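Local coordinates for gigastasin (Haementeria ghilianii, PDB 5UBM), which probably inhibits serine proteases, as do other members of the leech antistasin family, at residues K88-K91 / K92-A96; C100-K103 / E104-C107. All coordinates share one frame; numbering follows the deposited sequence.

Contact 1 of 2, residues K88-K91 / K92-A96; sequences KTDK and KGCEA
With CG set between the backbone N and the carbonyl carbon (chi1 62°) and the carboxylate turned so that OD1 faces inward, Asp90 reaches across to the amides of Lys92, Gly93 and Cys94. Of the three bonds, the one from Cys94 N is not weak: this nitrogen lies 2.6 Å from Asp90 OD1 and meets the syn side of the carboxylate, 30° out of its plane. Gly93 N and Lys92 N also point at OD1, but both bonds are weak and bent. One carboxylate oxygen thus gathers three successive amides. Asp90 OD2 lies against carbon, 3.4 Å from Cys94 CB and beside the base of the Lys92 chain; the ammonium of Lys92 stays beyond contact.

The backbone makes a β-hairpin with a type I turn and a G1 bulge, part of a disulfide-rich antistasin-family unit in which Cys94 is tied to Cys74. Lys91 and Lys92 occupy the turn, and Gly93 N bonds to Asp90 O at 3.2 Å from well above the carbonyl plane. Gly93 is the bulge residue at positive phi, 105°, where a side chain would jam against the preceding carbonyl. Asp90 N then bonds to Cys94 O at 3.0 Å, and Ala96 N meets Lys88 O at 2.9 Å almost head-on.

Between those two bonds, Thr89 and Glu95 form a non-hydrogen-bonded antiparallel pair whose side chains run alongside each other, Thr89 CG2 resting on Glu95 CG at 3.5 Å. Their polar partners lie outside: Thr89 OG1 bonds to Asn109 O and Arg52, and Glu95 forms a salt bridge with Lys78.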
ATOM      1  N   LYS C  88      -3.818 -18.962 -22.895  1.00 45.77           N
ATOM      2  CA  LYS C  88      -4.392 -19.494 -24.116  1.00 48.31           C
ATOM      3  C   LYS C  88      -3.277 -19.785 -25.107  1.00 52.69           C
ATOM      4  O   LYS C  88      -2.501 -18.896 -25.454  1.00 57.31           O
ATOM      5  CB  LYS C  88      -5.401 -18.517 -24.714  1.00 48.67           C
ATOM      6  CG  LYS C  88      -6.052 -19.024 -25.986  1.00 52.46           C
ATOM      7  CD  LYS C  88      -7.227 -18.155 -26.394  1.00 54.41           C
ATOM      8  CE  LYS C  88      -7.988 -18.779 -27.549  1.00 59.18           C
ATOM      9  NZ  LYS C  88      -8.385 -20.185 -27.249  1.00 63.54           N
ATOM     10  N   THR C  89      -3.184 -21.033 -25.551  1.00 53.07           N
ATOM     11  CA  THR C  89      -2.108 -21.428 -26.452  1.00 57.53           C
ATOM     12  C   THR C  89      -2.639 -21.871 -27.811  1.00 56.35           C
ATOM     13  O   THR C  89      -3.704 -22.481 -27.898  1.00 56.55           O
ATOM     14  CB  THR C  89      -1.260 -22.560 -25.844  1.00 63.52           C
ATOM     15  OG1 THR C  89      -2.077 -23.720 -25.652  1.00 71.34           O
ATOM     16  CG2 THR C  89      -0.694 -22.132 -24.508  1.00 59.65           C
ATOM     17  N   ASP C  90      -1.895 -21.562 -28.869  1.00 56.58           N
ATOM     18  CA  ASP C  90      -2.310 -21.942 -30.218  1.00 59.24           C
ATOM     19  C   ASP C  90      -1.944 -23.393 -30.530  1.00 59.64           C
ATOM     20  O   ASP C  90      -1.511 -24.141 -29.655  1.00 59.74           O
ATOM     21  CB  ASP C  90      -1.698 -21.000 -31.268  1.00 65.83           C
ATOM     22  CG  ASP C  90      -0.168 -21.043 -31.300  1.00 75.53           C
ATOM     23  OD1 ASP C  90       0.450 -21.855 -30.579  1.00 79.37           O
ATOM     24  OD2 ASP C  90       0.421 -20.254 -32.071  1.00 78.58           O
ATOM     25  N   LYS C  91      -2.109 -23.780 -31.788  1.00 64.86           N
ATOM     26  CA  LYS C  91      -1.842 -25.151 -32.200  1.00 68.72           C
ATOM     27  C   LYS C  91      -0.340 -25.411 -32.301  1.00 72.22           C
ATOM     28  O   LYS C  91       0.098 -26.560 -32.334  1.00 75.80           O
ATOM     29  CB  LYS C  91      -2.538 -25.446 -33.530  1.00 67.97           C
ATOM     30  CG  LYS C  91      -4.032 -25.153 -33.497  1.00 66.26           C
ATOM     31  CD  LYS C  91      -4.757 -25.707 -34.713  1.00 71.88           C
ATOM     32  CE  LYS C  91      -4.299 -25.044 -36.002  1.00 73.89           C
ATOM     33  NZ  LYS C  91      -4.997 -25.620 -37.191  1.00 77.42           N
ATOM     34  N   LYS C  92       0.441 -24.334 -32.337  1.00 72.10           N
ATOM     35  CA  LYS C  92       1.897 -24.435 -32.357  1.00 76.01           C
ATOM     36  C   LYS C  92       2.445 -24.683 -30.959  1.00 73.18           C
ATOM     37  O   LYS C  92       3.525 -25.252 -30.798  1.00 78.88           O
ATOM     38  CB  LYS C  92       2.522 -23.160 -32.924  1.00 81.02           C
ATOM     39  CG  LYS C  92       2.061 -22.785 -34.314  1.00 88.59           C
ATOM     40  CD  LYS C  92       2.694 -21.469 -34.741  1.00 94.40           C
ATOM     41  CE  LYS C  92       4.214 -21.540 -34.657  1.00100.67           C
ATOM     42  NZ  LYS C  92       4.863 -20.251 -35.019  1.00102.96           N
ATOM     43  N   GLY C  93       1.699 -24.244 -29.952  1.00 63.71           N
ATOM     44  CA  GLY C  93       2.153 -24.321 -28.577  1.00 60.68           C
ATOM     45  C   GLY C  93       2.585 -22.963 -28.053  1.00 60.67           C
ATOM     46  O   GLY C  93       3.114 -22.849 -26.945  1.00 58.61           O
ATOM     47  N   CYS C  94       2.361 -21.927 -28.857  1.00 61.43           N
ATOM     48  CA  CYS C  94       2.692 -20.562 -28.462  1.00 61.52           C
ATOM     49  C   CYS C  94       1.641 -19.998 -27.518  1.00 60.14           C
ATOM     50  O   CYS C  94       0.459 -19.957 -27.854  1.00 59.40           O
ATOM     51  CB  CYS C  94       2.820 -19.659 -29.691  1.00 62.07           C
ATOM     52  SG  CYS C  94       4.099 -20.151 -30.867  1.00112.50           S
ATOM     53  N   GLU C  95       2.075 -19.571 -26.336  1.00 58.33           N
ATOM     54  CA  GLU C  95       1.171 -18.929 -25.392  1.00 52.58           C
ATOM     55  C   GLU C  95       0.949 -17.483 -25.807  1.00 45.69           C
ATOM     56  O   GLU C  95       1.898 -16.784 -26.153  1.00 44.78           O
ATOM     57  CB  GLU C  95       1.724 -18.990 -23.964  1.00 57.24           C
ATOM     58  CG  GLU C  95       2.153 -20.379 -23.510  1.00 66.44           C
ATOM     59  CD  GLU C  95       2.105 -20.548 -22.001  1.00 68.20           C
ATOM     60  OE1 GLU C  95       2.978 -19.990 -21.304  1.00 68.12           O
ATOM     61  OE2 GLU C  95       1.194 -21.246 -21.510  1.00 69.87           O
ATOM     62  N   ALA C  96      -0.306 -17.041 -25.777  1.00 41.22           N
ATOM     63  CA  ALA C  96      -0.642 -15.644 -26.060  1.00 43.06           C
ATOM     64  C   ALA C  96       0.087 -14.686 -25.113  1.00 44.15           C
ATOM     65  O   ALA C  96       0.494 -15.069 -24.017  1.00 41.53           O
ATOM     66  CB  ALA C  96      -2.147 -15.433 -25.965  1.00 42.39           C
TER

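Contact 2 of 2, residues C100-K103 / E104-C107; sequences CNTK and ETAC
Lys103 and Glu104 take up the middle of a type I turn, closed by a weak bond from Thr105 N to Thr102 O at 3.1 Å. This brings the Thr105 side chain back to Asn101. Thr105 OG1 sits between its own backbone N and carbonyl carbon (chi1 68°), placing it where it can serve two partners. Thr105 OG1 donates to Asn101 OD1 at 2.6 Å, tilted 31° from the amide plane, and accepts from Thr102 N at 3.2 Å. The hydroxyl is therefore held by two bonds, with its proton committed to Asn101.

The side chain of Thr105 thus reaches back to the amide of Thr102 across the turn. This turn lies in the loop that carries the chain from Cys100, tied to Cys83, to Cys107, tied to Cys118, and so joins two disulfide-anchored points. Asn101 is buried, and its ND2 donates to Tyr85 O, which fixes the amide's rotation and leaves OD1 facing Thr105. The price is that Asn101 OD1 also comes within 2.9 Å of Thr105 O, two acceptors that probably repel.

Further round the bend the contacts are with carbon. Ala106 CB lies 3.7 Å from Thr102 O, while Thr105 CG2 lies 3.9 Å from Thr102 OG1. The bend of Glu104 at chi2 (-50°) turns its carboxylate back over Lys103, with Glu104 OE2 3.4 Å from Lys103 CB. Lys103 itself runs out fully extended, leaving Lys103 NZ 6.2 Å from Glu104 OE2, not in contact.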
ATOM      1  N   CYS C 100      -5.920 -15.137 -21.183  1.00 46.08           N
ATOM      2  CA  CYS C 100      -6.093 -16.318 -20.353  1.00 46.26           C
ATOM      3  C   CYS C 100      -7.054 -17.284 -21.008  1.00 45.71           C
ATOM      4  O   CYS C 100      -7.914 -16.875 -21.779  1.00 48.66           O
ATOM      5  CB  CYS C 100      -6.599 -15.933 -18.964  1.00 47.48           C
ATOM      6  SG  CYS C 100      -5.351 -15.156 -17.925  1.00 92.65           S
ATOM      7  N   ASN C 101      -6.888 -18.569 -20.716  1.00 44.32           N
ATOM      8  CA  ASN C 101      -7.875 -19.569 -21.092  1.00 48.37           C
ATOM      9  C   ASN C 101      -9.168 -19.366 -20.316  1.00 52.18           C
ATOM     10  O   ASN C 101      -9.157 -18.810 -19.218  1.00 44.03           O
ATOM     11  CB  ASN C 101      -7.343 -20.982 -20.834  1.00 51.31           C
ATOM     12  CG  ASN C 101      -6.469 -21.496 -21.961  1.00 50.88           C
ATOM     13  OD1 ASN C 101      -6.823 -21.395 -23.133  1.00 55.52           O
ATOM     14  ND2 ASN C 101      -5.318 -22.053 -21.606  1.00 47.31           N
ATOM     15  N   THR C 102     -10.283 -19.810 -20.887  1.00 52.78           N
ATOM     16  CA  THR C 102     -11.497 -19.975 -20.100  1.00 54.59           C
ATOM     17  C   THR C 102     -11.476 -21.388 -19.540  1.00 59.69           C
ATOM     18  O   THR C 102     -10.612 -22.188 -19.904  1.00 60.22           O
ATOM     19  CB  THR C 102     -12.782 -19.752 -20.926  1.00 57.36           C
ATOM     20  OG1 THR C 102     -12.779 -20.611 -22.071  1.00 59.44           O
ATOM     21  CG2 THR C 102     -12.879 -18.309 -21.385  1.00 55.71           C
ATOM     22  N   LYS C 103     -12.428 -21.701 -18.668  1.00 59.07           N
ATOM     23  CA  LYS C 103     -12.547 -23.041 -18.107  1.00 64.58           C
ATOM     24  C   LYS C 103     -12.666 -24.103 -19.210  1.00 68.44           C
ATOM     25  O   LYS C 103     -12.401 -25.286 -18.983  1.00 68.86           O
ATOM     26  CB  LYS C 103     -13.756 -23.104 -17.173  1.00 68.20           C
ATOM     27  CG  LYS C 103     -13.917 -24.407 -16.413  1.00 76.37           C
ATOM     28  CD  LYS C 103     -15.115 -24.351 -15.475  1.00 79.07           C
ATOM     29  CE  LYS C 103     -15.274 -25.646 -14.695  1.00 86.13           C
ATOM     30  NZ  LYS C 103     -16.436 -25.590 -13.764  1.00 93.22           N
ATOM     31  N   GLU C 104     -13.041 -23.660 -20.408  1.00 71.74           N
ATOM     32  CA  GLU C 104     -13.333 -24.554 -21.524  1.00 80.01           C
ATOM     33  C   GLU C 104     -12.098 -24.832 -22.381  1.00 71.97           C
ATOM     34  O   GLU C 104     -11.949 -25.924 -22.931  1.00 71.32           O
ATOM     35  CB  GLU C 104     -14.440 -23.958 -22.401  1.00 92.48           C
ATOM     36  CG  GLU C 104     -15.472 -23.105 -21.659  1.00104.85           C
ATOM     37  CD  GLU C 104     -16.065 -23.775 -20.427  1.00116.83           C
ATOM     38  OE1 GLU C 104     -16.305 -25.004 -20.456  1.00122.56           O
ATOM     39  OE2 GLU C 104     -16.297 -23.062 -19.426  1.00119.09           O
ATOM     40  N   THR C 105     -11.228 -23.836 -22.515  1.00 64.49           N
ATOM     41  CA  THR C 105     -10.031 -23.978 -23.339  1.00 62.06           C
ATOM     42  C   THR C 105      -8.811 -24.252 -22.470  1.00 60.06           C
ATOM     43  O   THR C 105      -7.673 -24.213 -22.944  1.00 59.01           O
ATOM     44  CB  THR C 105      -9.779 -22.721 -24.207  1.00 59.50           C
ATOM     45  OG1 THR C 105      -9.424 -21.607 -23.374  1.00 54.95           O
ATOM     46  CG2 THR C 105     -11.024 -22.383 -25.011  1.00 60.83           C
ATOM     47  N   ALA C 106      -9.067 -24.542 -21.199  1.00 59.39           N
ATOM     48  CA  ALA C 106      -8.015 -24.820 -20.230  1.00 59.15           C
ATOM     49  C   ALA C 106      -7.158 -26.002 -20.660  1.00 60.25           C
ATOM     50  O   ALA C 106      -5.941 -25.998 -20.477  1.00 59.42           O
ATOM     51  CB  ALA C 106      -8.619 -25.080 -18.862  1.00 63.44           C
ATOM     52  N   CYS C 107      -7.805 -27.008 -21.236  1.00 59.75           N
ATOM     53  CA  CYS C 107      -7.118 -28.210 -21.691  1.00 66.58           C
ATOM     54  C   CYS C 107      -7.071 -28.288 -23.217  1.00 66.57           C
ATOM     55  O   CYS C 107      -6.816 -29.348 -23.789  1.00 69.04           O
ATOM     56  CB  CYS C 107      -7.796 -29.456 -21.114  1.00 67.73           C
ATOM     57  SG  CYS C 107      -7.556 -29.658 -19.331  1.00104.04           S
TER

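Overall arrangement
The two contacts follow one another along the chain, their centres about 12 Å apart, and they touch through Lys88. Asn101 OD1 of contact 2 comes within 3.2 Å of Lys88 CA on the first strand of the hairpin in contact 1, and the far end of the same lysine passes Thr105, Lys88 NZ lying 4.1 Å from Thr105 CG2. Strand 99-100 leads into contact 2, and its Thr99 shares backbone hydrogen bonding with Lys88 of contact 1. The guanidinium of Arg52 serves both contacts, its partner in contact 2 being Ala106 O. Toward the partner protein they differ: Glu95 makes a long, weak ion pair with another protein chain, whereas no other chain of the assembly touches 100-107.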